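Local coordinates for designed helical repeat protein (PDB 5CWF), which is of no assigned biological function, being a synthetic construct designed de novo to fold as a helical repeat protein, at residues Glu40-Asn45 and Arg88-Ser92; Val98-Leu102 and Ile128-Leu132; Arg33-Ile38 and Ala80-Glu85; Ala11-Ala15 and Ala58-Leu62. Residues are numbered along the deposited sequence.

The fold is an array of helix pairs, and the four contacts sample its two layers. Contacts 1 and 3 both join helix 25-44 to helix 70-89, with centres about 11 Å apart; Arg88 NH1 and Glu37 OE1 form a salt bridge (2.9 Å) between them. Contact 4 joins helix 3-21 to helix 48-67; its centre lies about 12 Å from that of contact 3, and Val61 touches Ala80. The segments of contacts 1, 3 and 4 alternate along the chain. Contact 2 follows them, pairing helices 93-111 and 115-134 within one repeat; Ile83 ties it to contact 3. Contacts 2 and 4 lie on opposite sides of the chain's centre. Packing within and between repeats thus holds the array together.

Contact 1: Glu40-Asn45 and Arg88-Ser92; sequences EALREN and RENNS. With CA (calcium ion), chain G.
A calcium ion sits at the end of a helix, and its ligands here include one backbone carbonyl and three waters. Arg88 O binds it at 2.3 Å, and waters 1, 2 and 3 each lie 2.4 Å from the ion. Water 1 donates to Glu89 O (2.8 Å). Water 2 accepts from Asn91 ND2 (2.7 Å). Segment 40-45 is the last turn of a helix, with Asn45 extended at phi/psi -138/115. Segment 88-92 leaves its helix at Asn90 (-154/112). The nearest CA atoms across the segments are those of Ala41 and Arg88, 6.3 Å apart. The Arg88 side chain (m, t, p for chi1 to chi3) runs along segment 40-45. Arg88 CG packs on Ala41 CB at 3.9 Å, and Glu40 CB lies over one face of the guanidinium, 3.7 Å from Arg88 NH1. Arg88 NE forms a salt bridge with Glu44 OE1 (3.2 Å), while NH1 pairs with Glu37. Asn45 ND2 gives a weak hydrogen bond to Asn91 OD1 (3.0 Å); Asn45 OD1 accepts from the backbone of Ser47. Asn90 OD1 accepts from Ser92 N at 3.0 Å, an Asx turn leading to Ser92, the N-cap of helix 93-111. This surface contact joins equivalent helix ends of successive repeats. Helix 48-67 borders it through Met50, beside Asn45 and Asn91, and Met54, beside Ala41.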
loop_
_atom_site.group_PDB
_atom_site.type_symbol
_atom_site.label_atom_id
_atom_site.label_comp_id
_atom_site.label_asym_id
_atom_site.label_seq_id
_atom_site.Cartn_x
_atom_site.Cartn_y
_atom_site.Cartn_z
ATOM N N GLU A 40 13.616 2.515 6.093
ATOM C CA GLU A 40 14.797 2.374 5.238
ATOM C C GLU A 40 14.637 3.164 3.933
ATOM O O GLU A 40 15.600 3.751 3.450
ATOM C CB GLU A 40 15.100 0.902 4.938
ATOM C CG GLU A 40 16.361 0.363 5.627
ATOM C CD GLU A 40 16.170 0.049 7.098
ATOM O OE1 GLU A 40 16.756 0.764 7.939
ATOM O OE2 GLU A 40 15.451 -0.925 7.413
ATOM N N ALA A 41 13.431 3.187 3.369
ATOM C CA ALA A 41 13.176 3.981 2.166
ATOM C C ALA A 41 13.462 5.468 2.419
ATOM O O ALA A 41 13.994 6.157 1.555
ATOM C CB ALA A 41 11.733 3.789 1.681
ATOM N N LEU A 42 13.066 5.972 3.586
ATOM C CA LEU A 42 13.274 7.384 3.900
ATOM C C LEU A 42 14.744 7.710 4.251
ATOM O O LEU A 42 15.201 8.837 4.053
ATOM C CB LEU A 42 12.351 7.809 5.040
ATOM C CG LEU A 42 10.862 7.879 4.674
ATOM C CD1 LEU A 42 10.010 8.074 5.927
ATOM C CD2 LEU A 42 10.563 8.983 3.642
ATOM N N ARG A 43 15.470 6.726 4.771
ATOM C CA ARG A 43 16.866 6.927 5.143
ATOM C C ARG A 43 17.724 7.226 3.922
ATOM O O ARG A 43 18.671 8.006 3.995
ATOM C CB ARG A 43 17.417 5.696 5.866
ATOM C CG ARG A 43 18.848 5.859 6.380
ATOM C CD ARG A 43 19.358 4.570 7.017
ATOM N NE ARG A 43 18.385 4.008 7.949
ATOM C CZ ARG A 43 18.376 2.746 8.365
ATOM N NH1 ARG A 43 19.293 1.890 7.933
ATOM N NH2 ARG A 43 17.438 2.336 9.213
ATOM N N GLU A 44 17.384 6.600 2.799
ATOM C CA GLU A 44 18.218 6.663 1.603
ATOM C C GLU A 44 17.752 7.697 0.585
ATOM O O GLU A 44 18.495 8.044 -0.326
ATOM C CB GLU A 44 18.263 5.274 0.944
ATOM C CG GLU A 44 16.974 4.859 0.252
ATOM C CD GLU A 44 16.973 3.392 -0.164
ATOM O OE1 GLU A 44 15.966 2.932 -0.739
ATOM O OE2 GLU A 44 17.976 2.693 0.097
ATOM N N ASN A 45 16.535 8.196 0.749
ATOM C CA ASN A 45 15.902 9.013 -0.278
ATOM C C ASN A 45 15.173 10.229 0.302
ATOM O O ASN A 45 14.186 10.085 1.032
ATOM C CB ASN A 45 14.940 8.122 -1.067
ATOM C CG ASN A 45 14.319 8.810 -2.262
ATOM O OD1 ASN A 45 14.069 10.012 -2.260
ATOM N ND2 ASN A 45 14.010 8.021 -3.281
ATOM N N ARG A 88 11.603 1.201 -3.784
ATOM C CA ARG A 88 13.020 1.205 -3.509
ATOM C C ARG A 88 13.784 0.617 -4.695
ATOM O O ARG A 88 14.939 0.953 -4.900
ATOM C CB ARG A 88 13.331 0.430 -2.231
ATOM C CG ARG A 88 12.843 1.139 -0.968
ATOM C CD ARG A 88 13.185 0.330 0.263
ATOM N NE ARG A 88 14.608 0.411 0.601
ATOM C CZ ARG A 88 15.205 -0.389 1.480
ATOM N NH1 ARG A 88 14.513 -1.334 2.107
ATOM N NH2 ARG A 88 16.495 -0.239 1.740
ATOM N N GLU A 89 13.140 -0.215 -5.505
ATOM C CA GLU A 89 13.796 -0.698 -6.718
ATOM C C GLU A 89 13.809 0.376 -7.801
ATOM O O GLU A 89 14.767 0.504 -8.540
ATOM C CB GLU A 89 13.124 -1.959 -7.258
ATOM C CG GLU A 89 13.272 -3.162 -6.343
ATOM C CD GLU A 89 12.485 -4.350 -6.838
ATOM O OE1 GLU A 89 11.682 -4.174 -7.783
ATOM O OE2 GLU A 89 12.629 -5.443 -6.245
ATOM N N ASN A 90 12.729 1.133 -7.918
ATOM C CA ASN A 90 12.643 2.143 -8.974
ATOM C C ASN A 90 11.692 3.238 -8.532
ATOM O O ASN A 90 10.500 2.966 -8.405
ATOM C CB ASN A 90 12.169 1.480 -10.281
ATOM C CG ASN A 90 11.991 2.464 -11.442
ATOM O OD1 ASN A 90 12.191 3.670 -11.301
ATOM N ND2 ASN A 90 11.643 1.929 -12.613
ATOM N N ASN A 91 12.201 4.454 -8.282
ATOM C CA ASN A 91 11.314 5.564 -7.879
ATOM C C ASN A 91 11.364 6.678 -8.909
ATOM O O ASN A 91 11.422 7.861 -8.568
ATOM C CB ASN A 91 11.620 6.108 -6.450
ATOM C CG ASN A 91 12.924 6.918 -6.341
ATOM O OD1 ASN A 91 12.912 8.120 -6.028
ATOM N ND2 ASN A 91 14.034 6.260 -6.539
ATOM N N SER A 92 11.305 6.280 -10.181
ATOM C CA SER A 92 11.112 7.229 -11.277
ATOM C C SER A 92 9.856 8.046 -11.019
ATOM O O SER A 92 9.033 7.661 -10.205
ATOM C CB SER A 92 10.986 6.490 -12.607
ATOM O OG SER A 92 9.812 5.689 -12.599
HETATM CA CA CA G . 16.481 2.610 -5.297
HETATM O O HOH W 1 17.078 1.133 -7.035
HETATM O O HOH W 2 14.460 3.691 -5.827
HETATM O O HOH W 3 17.528 0.908 -4.060
#

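Contact 2: Val98-Leu102 and Ile128-Leu132; sequences VMLAL and IVEAL
Both segments are regular alpha-helix and run antiparallel. Their axes approach to 11.7 Å, with 165° between the N-to-C directions and a signed crossing angle of -165°. Met99 lies level with Val129, their CA atoms 8.2 Å apart; the CA atoms of Val98 and Ile128 are 8.8 Å apart. This spacing leaves room for large aliphatic side chains between the backbones. No hydrogen bond crosses the interface. Val98 (t) and Leu102 (m, t) point at the partner helix. Ile128 (m, t) and Leu132 (m, t) point back, and Val129 (t) sits sideways. Val98 CG1 meets Ile128 CG2 at 4.0 Å and Leu132 CD1 at 3.8 Å. Leu102 CD1 lies 3.9 Å from Ile128 CG2 and 4.0 Å from Val129 CG2. Met99 starts sideways, but its m, m, t rotamer carries the thioether inward. Met99 SD lies 4.1 Å from Val129 CG2, and Met99 CE 3.7 Å from Leu132 CD1. This is a buried part of the hydrophobic core between the two helices of one repeat, a helical hairpin. Helix 70-89 closes one flank, with Ile83 touching Met99 and Val129. Helix 138-156 packs on Val98, Leu102, Ile128 and Leu132, while helix 160-176 reaches Ile128 through Ala170.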
loop_
_atom_site.group_PDB
_atom_site.type_symbol
_atom_site.label_atom_id
_atom_site.label_comp_id
_atom_site.label_asym_id
_atom_site.label_seq_id
_atom_site.Cartn_x
_atom_site.Cartn_y
_atom_site.Cartn_z
ATOM N N VAL A 98 2.287 6.020 -9.707
ATOM C CA VAL A 98 1.532 4.791 -9.525
ATOM C C VAL A 98 1.366 4.500 -8.042
ATOM O O VAL A 98 0.279 4.223 -7.557
ATOM C CB VAL A 98 2.236 3.590 -10.194
ATOM C CG1 VAL A 98 1.586 2.263 -9.796
ATOM C CG2 VAL A 98 2.291 3.757 -11.711
ATOM N N MET A 99 2.478 4.574 -7.323
ATOM C CA MET A 99 2.478 4.188 -5.938
ATOM C C MET A 99 1.724 5.200 -5.085
ATOM O O MET A 99 1.115 4.818 -4.086
ATOM C CB MET A 99 3.914 4.013 -5.435
ATOM C CG MET A 99 4.665 2.884 -6.158
ATOM S SD MET A 99 3.744 1.362 -6.381
ATOM C CE MET A 99 4.736 0.622 -7.682
ATOM N N LEU A 100 1.733 6.478 -5.471
ATOM C CA LEU A 100 0.960 7.449 -4.688
ATOM C C LEU A 100 -0.536 7.149 -4.830
ATOM O O LEU A 100 -1.283 7.201 -3.864
ATOM C CB LEU A 100 1.276 8.879 -5.112
ATOM C CG LEU A 100 0.537 9.959 -4.306
ATOM C CD1 LEU A 100 0.900 9.841 -2.837
ATOM C CD2 LEU A 100 0.832 11.364 -4.816
ATOM N N ALA A 101 -0.958 6.816 -6.041
ATOM C CA ALA A 101 -2.359 6.468 -6.281
ATOM C C ALA A 101 -2.748 5.231 -5.480
ATOM O O ALA A 101 -3.818 5.192 -4.870
ATOM C CB ALA A 101 -2.605 6.243 -7.775
ATOM N N LEU A 102 -1.879 4.221 -5.436
ATOM C CA LEU A 102 -2.195 3.021 -4.686
ATOM C C LEU A 102 -2.200 3.291 -3.184
ATOM O O LEU A 102 -3.069 2.807 -2.487
ATOM C CB LEU A 102 -1.206 1.901 -5.010
ATOM C CG LEU A 102 -1.263 1.406 -6.456
ATOM C CD1 LEU A 102 -0.210 0.322 -6.667
ATOM C CD2 LEU A 102 -2.631 0.876 -6.823
ATOM N N ILE A 128 -0.757 -4.957 -9.124
ATOM C CA ILE A 128 -0.121 -3.894 -9.901
ATOM C C ILE A 128 1.352 -3.773 -9.517
ATOM O O ILE A 128 2.236 -3.663 -10.385
ATOM C CB ILE A 128 -0.875 -2.565 -9.664
ATOM C CG1 ILE A 128 -2.232 -2.630 -10.371
ATOM C CG2 ILE A 128 -0.045 -1.379 -10.155
ATOM C CD1 ILE A 128 -3.272 -1.563 -9.945
ATOM N N VAL A 129 1.630 -3.821 -8.211
ATOM C CA VAL A 129 3.038 -3.788 -7.757
ATOM C C VAL A 129 3.820 -4.960 -8.331
ATOM O O VAL A 129 4.908 -4.778 -8.914
ATOM C CB VAL A 129 3.103 -3.778 -6.198
ATOM C CG1 VAL A 129 4.518 -3.980 -5.686
ATOM C CG2 VAL A 129 2.526 -2.451 -5.682
ATOM N N GLU A 130 3.249 -6.156 -8.234
ATOM C CA GLU A 130 3.919 -7.364 -8.726
ATOM C C GLU A 130 4.265 -7.228 -10.208
ATOM O O GLU A 130 5.363 -7.585 -10.646
ATOM C CB GLU A 130 3.027 -8.586 -8.484
ATOM C CG GLU A 130 3.641 -9.919 -8.851
ATOM C CD GLU A 130 2.644 -11.067 -8.746
ATOM O OE1 GLU A 130 1.707 -10.989 -7.913
ATOM O OE2 GLU A 130 2.795 -12.048 -9.505
ATOM N N ALA A 131 3.345 -6.661 -10.975
ATOM C CA ALA A 131 3.565 -6.468 -12.414
ATOM C C ALA A 131 4.747 -5.542 -12.685
ATOM O O ALA A 131 5.543 -5.754 -13.607
ATOM C CB ALA A 131 2.306 -5.907 -13.050
ATOM N N LEU A 132 4.835 -4.482 -11.903
ATOM C CA LEU A 132 5.889 -3.507 -12.096
ATOM C C LEU A 132 7.240 -4.086 -11.669
ATOM O O LEU A 132 8.277 -3.730 -12.217
ATOM C CB LEU A 132 5.545 -2.243 -11.321
ATOM C CG LEU A 132 4.496 -1.419 -12.082
ATOM C CD1 LEU A 132 3.973 -0.302 -11.188
ATOM C CD2 LEU A 132 5.031 -0.853 -13.400
#

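Contact 3: Arg33-Ile38 and Ala80-Glu85; sequences RAAKEI and AAEIVE
Arg33 forms a salt-bridge network with two glutamates. Arg33 NH2 donates to Glu82 OE2 at 2.9 Å, and Arg33 NH1 pairs with Glu85 OE2 at 2.9 Å. The t, t, p course of chi1 to chi3 lays the guanidinium over Ala81, with Arg33 NH2 3.7 Å from Ala81 CB. Water 4 lies 3.0 Å from Glu37 OE2 and 2.7 Å from Glu85 OE2; Glu37 OE1 pairs with Arg88. Glu82 and Glu85 also belong to a calcium site. Glu37 CG packs on Val84 CG1 at 3.4 Å. Small residues let the helices close up: Ala34 CA and Ala81 CA are 4.2 Å apart, and Ala34 CB and Ala81 CB 4.0 Å. Ile38 CG1 meets Val84 CG2 at 3.8 Å. Both segments are helical, their axes 8.5 Å and 24° apart, as expected for matching helices of adjacent repeats. Arg133 of helix 115-134 extends the network from Glu82 and Glu85. Helix 48-67 backs the apolar side, with Val61 on Ala80 and Leu57 on Val84.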
loop_
_atom_site.group_PDB
_atom_site.type_symbol
_atom_site.label_atom_id
_atom_site.label_comp_id
_atom_site.label_asym_id
_atom_site.label_seq_id
_atom_site.Cartn_x
_atom_site.Cartn_y
_atom_site.Cartn_z
ATOM N N ARG A 33 7.108 -5.162 9.622
ATOM C CA ARG A 33 7.803 -5.237 8.332
ATOM C C ARG A 33 7.542 -4.006 7.467
ATOM O O ARG A 33 8.460 -3.492 6.843
ATOM C CB ARG A 33 7.409 -6.494 7.553
ATOM C CG ARG A 33 8.284 -6.708 6.318
ATOM C CD ARG A 33 8.097 -8.108 5.736
ATOM N NE ARG A 33 6.916 -8.225 4.888
ATOM C CZ ARG A 33 6.893 -7.923 3.589
ATOM N NH1 ARG A 33 7.986 -7.460 2.990
ATOM N NH2 ARG A 33 5.777 -8.082 2.891
ATOM N N ALA A 34 6.291 -3.566 7.380
ATOM C CA ALA A 34 5.959 -2.396 6.595
ATOM C C ALA A 34 6.620 -1.142 7.159
ATOM O O ALA A 34 7.200 -0.353 6.419
ATOM C CB ALA A 34 4.419 -2.218 6.521
ATOM N N ALA A 35 6.515 -0.954 8.468
ATOM C CA ALA A 35 7.145 0.180 9.133
ATOM C C ALA A 35 8.653 0.184 8.874
ATOM O O ALA A 35 9.230 1.226 8.589
ATOM C CB ALA A 35 6.875 0.139 10.626
ATOM N N LYS A 36 9.291 -0.983 8.945
ATOM C CA LYS A 36 10.740 -1.042 8.772
ATOM C C LYS A 36 11.142 -0.697 7.335
ATOM O O LYS A 36 12.147 -0.004 7.105
ATOM C CB LYS A 36 11.285 -2.428 9.140
ATOM C CG LYS A 36 12.784 -2.594 8.844
ATOM C CD LYS A 36 13.367 -3.874 9.444
ATOM C CE LYS A 36 13.594 -3.729 10.946
ATOM N NZ LYS A 36 14.874 -3.028 11.278
ATOM N N GLU A 37 10.363 -1.178 6.379
ATOM C CA GLU A 37 10.595 -0.854 4.976
ATOM C C GLU A 37 10.501 0.659 4.717
ATOM O O GLU A 37 11.328 1.236 3.999
ATOM C CB GLU A 37 9.598 -1.616 4.108
ATOM C CG GLU A 37 10.011 -1.742 2.667
ATOM C CD GLU A 37 11.229 -2.626 2.464
ATOM O OE1 GLU A 37 11.919 -2.454 1.438
ATOM O OE2 GLU A 37 11.493 -3.500 3.320
ATOM N N ILE A 38 9.486 1.291 5.294
ATOM C CA ILE A 38 9.279 2.727 5.167
ATOM C C ILE A 38 10.480 3.489 5.726
ATOM O O ILE A 38 10.979 4.425 5.102
ATOM C CB ILE A 38 7.984 3.166 5.889
ATOM C CG1 ILE A 38 6.769 2.694 5.097
ATOM C CG2 ILE A 38 7.924 4.692 6.056
ATOM C CD1 ILE A 38 5.446 2.746 5.882
ATOM N N ALA A 80 1.298 -2.483 1.682
ATOM C CA ALA A 80 2.137 -1.328 1.963
ATOM C C ALA A 80 3.618 -1.680 1.849
ATOM O O ALA A 80 4.377 -0.975 1.183
ATOM C CB ALA A 80 1.836 -0.772 3.342
ATOM N N ALA A 81 4.031 -2.770 2.488
ATOM C CA ALA A 81 5.433 -3.178 2.461
ATOM C C ALA A 81 5.887 -3.477 1.026
ATOM O O ALA A 81 7.010 -3.124 0.639
ATOM C CB ALA A 81 5.667 -4.377 3.363
ATOM N N GLU A 82 5.035 -4.115 0.228
ATOM C CA GLU A 82 5.434 -4.457 -1.139
ATOM C C GLU A 82 5.494 -3.197 -2.022
ATOM O O GLU A 82 6.327 -3.120 -2.932
ATOM C CB GLU A 82 4.478 -5.491 -1.718
ATOM C CG GLU A 82 4.556 -6.862 -1.006
ATOM C CD GLU A 82 5.939 -7.520 -1.039
ATOM O OE1 GLU A 82 6.519 -7.671 -2.137
ATOM O OE2 GLU A 82 6.469 -7.862 0.051
ATOM N N ILE A 83 4.618 -2.225 -1.763
ATOM C CA ILE A 83 4.667 -0.935 -2.460
ATOM C C ILE A 83 6.004 -0.254 -2.186
ATOM O O ILE A 83 6.649 0.282 -3.101
ATOM C CB ILE A 83 3.500 -0.017 -2.017
ATOM C CG1 ILE A 83 2.183 -0.488 -2.613
ATOM C CG2 ILE A 83 3.727 1.415 -2.440
ATOM C CD1 ILE A 83 0.949 0.178 -1.997
ATOM N N VAL A 84 6.427 -0.270 -0.924
ATOM C CA VAL A 84 7.704 0.352 -0.577
ATOM C C VAL A 84 8.850 -0.408 -1.227
ATOM O O VAL A 84 9.773 0.223 -1.740
ATOM C CB VAL A 84 7.927 0.451 0.951
ATOM C CG1 VAL A 84 9.242 1.199 1.248
ATOM C CG2 VAL A 84 6.790 1.216 1.600
ATOM N N GLU A 85 8.816 -1.746 -1.202
ATOM C CA GLU A 85 9.869 -2.530 -1.862
ATOM C C GLU A 85 10.001 -2.178 -3.354
ATOM O O GLU A 85 11.117 -2.074 -3.886
ATOM C CB GLU A 85 9.607 -4.030 -1.696
ATOM C CG GLU A 85 9.932 -4.550 -0.298
ATOM C CD GLU A 85 9.729 -6.055 -0.150
ATOM O OE1 GLU A 85 9.416 -6.738 -1.152
ATOM O OE2 GLU A 85 9.929 -6.566 0.976
HETATM O O HOH W 4 10.398 -6.312 3.665
#

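Contact 4: Ala11-Ala15 and Ala58-Leu62; sequences ALKKA and AKAVL
This is apolar packing between the first helices of two successive repeats, helix 3-21 and helix 48-67, near the N-terminal end of the array. Both segments are alpha-helical and run in the same general direction, crossing at 29° with axes 10.1 Å apart. The closest CA atoms are those of Leu12 and Leu62, at 6.0 Å. Leu62, in its t, p rotamer, points at the partner helix and fits between Ala11 and Ala15, one helical turn apart. Leu62 CD2 lies 3.6 Å from Ala11 CB; Leu62 CD1 lies 3.4 Å from Ala11 O and 4.1 Å from Ala15 CB. Leu12 (m, t) answers from the other helix: its CD1 lies 4.0 Å from Ala58 CB, its CD2 3.8 Å from Val61 CG1. Ile31 of helix 25-44 touches both Leu12 and Val61. No hydrogen bond crosses between the segments. Equivalent helices stacked side by side at a modest angle fit a helical repeat array; here a leucine set between two alanines joins the first repeat to the second.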
loop_
_atom_site.group_PDB
_atom_site.type_symbol
_atom_site.label_atom_id
_atom_site.label_comp_id
_atom_site.label_asym_id
_atom_site.label_seq_id
_atom_site.Cartn_x
_atom_site.Cartn_y
_atom_site.Cartn_z
ATOM N N ALA A 11 2.954 5.871 16.434
ATOM C CA ALA A 11 1.634 5.241 16.533
ATOM C C ALA A 11 1.684 3.808 15.990
ATOM O O ALA A 11 0.988 2.909 16.492
ATOM C CB ALA A 11 0.594 6.053 15.789
ATOM N N LEU A 12 2.476 3.607 14.940
ATOM C CA LEU A 12 2.677 2.270 14.389
ATOM C C LEU A 12 3.353 1.373 15.407
ATOM O O LEU A 12 2.991 0.213 15.532
ATOM C CB LEU A 12 3.504 2.320 13.114
ATOM C CG LEU A 12 2.687 2.764 11.902
ATOM C CD1 LEU A 12 3.639 3.138 10.754
ATOM C CD2 LEU A 12 1.720 1.679 11.484
ATOM N N LYS A 13 4.346 1.906 16.111
ATOM C CA LYS A 13 5.025 1.139 17.152
ATOM C C LYS A 13 4.019 0.743 18.247
ATOM O O LYS A 13 4.077 -0.364 18.789
ATOM C CB LYS A 13 6.186 1.945 17.723
ATOM C CG LYS A 13 7.080 1.181 18.669
ATOM C CD LYS A 13 8.283 2.020 19.078
ATOM C CE LYS A 13 9.258 1.241 19.937
ATOM N NZ LYS A 13 8.858 1.219 21.373
ATOM N N LYS A 14 3.089 1.635 18.558
ATOM C CA LYS A 14 2.029 1.316 19.513
ATOM C C LYS A 14 1.071 0.269 18.970
ATOM O O LYS A 14 0.562 -0.570 19.723
ATOM C CB LYS A 14 1.223 2.566 19.888
ATOM C CG LYS A 14 1.464 3.092 21.291
ATOM C CD LYS A 14 2.656 4.011 21.373
ATOM C CE LYS A 14 2.554 4.920 22.588
ATOM N NZ LYS A 14 3.468 6.087 22.482
ATOM N N ALA A 15 0.794 0.331 17.673
ATOM C CA ALA A 15 -0.090 -0.642 17.041
ATOM C C ALA A 15 0.511 -2.051 17.063
ATOM O O ALA A 15 -0.212 -3.046 17.196
ATOM C CB ALA A 15 -0.392 -0.226 15.605
ATOM N N ALA A 58 1.933 4.734 5.747
ATOM C CA ALA A 58 2.006 4.624 7.191
ATOM C C ALA A 58 0.627 4.838 7.800
ATOM O O ALA A 58 0.195 4.061 8.646
ATOM C CB ALA A 58 3.008 5.634 7.741
ATOM N N LYS A 59 -0.085 5.866 7.353
ATOM C CA LYS A 59 -1.453 6.097 7.853
ATOM C C LYS A 59 -2.400 4.976 7.495
ATOM O O LYS A 59 -3.308 4.657 8.274
ATOM C CB LYS A 59 -2.034 7.391 7.310
ATOM C CG LYS A 59 -1.406 8.653 7.840
ATOM C CD LYS A 59 -1.943 9.825 7.047
ATOM C CE LYS A 59 -1.481 11.158 7.571
ATOM N NZ LYS A 59 -1.993 12.224 6.659
ATOM N N ALA A 60 -2.213 4.375 6.320
ATOM C CA ALA A 60 -3.126 3.319 5.879
ATOM C C ALA A 60 -2.980 2.088 6.760
ATOM O O ALA A 60 -3.972 1.465 7.148
ATOM C CB ALA A 60 -2.879 2.957 4.453
ATOM N N VAL A 61 -1.745 1.748 7.088
ATOM C CA VAL A 61 -1.490 0.586 7.928
ATOM C C VAL A 61 -2.082 0.811 9.318
ATOM O O VAL A 61 -2.732 -0.069 9.885
ATOM C CB VAL A 61 0.039 0.305 8.030
ATOM C CG1 VAL A 61 0.359 -0.825 9.029
ATOM C CG2 VAL A 61 0.566 -0.063 6.677
ATOM N N LEU A 62 -1.889 2.015 9.837
ATOM C CA LEU A 62 -2.350 2.381 11.171
ATOM C C LEU A 62 -3.875 2.320 11.257
ATOM O O LEU A 62 -4.429 1.783 12.218
ATOM C CB LEU A 62 -1.844 3.779 11.527
ATOM C CG LEU A 62 -2.043 4.218 12.971
ATOM C CD1 LEU A 62 -1.102 3.406 13.871
ATOM C CD2 LEU A 62 -1.816 5.714 13.123
#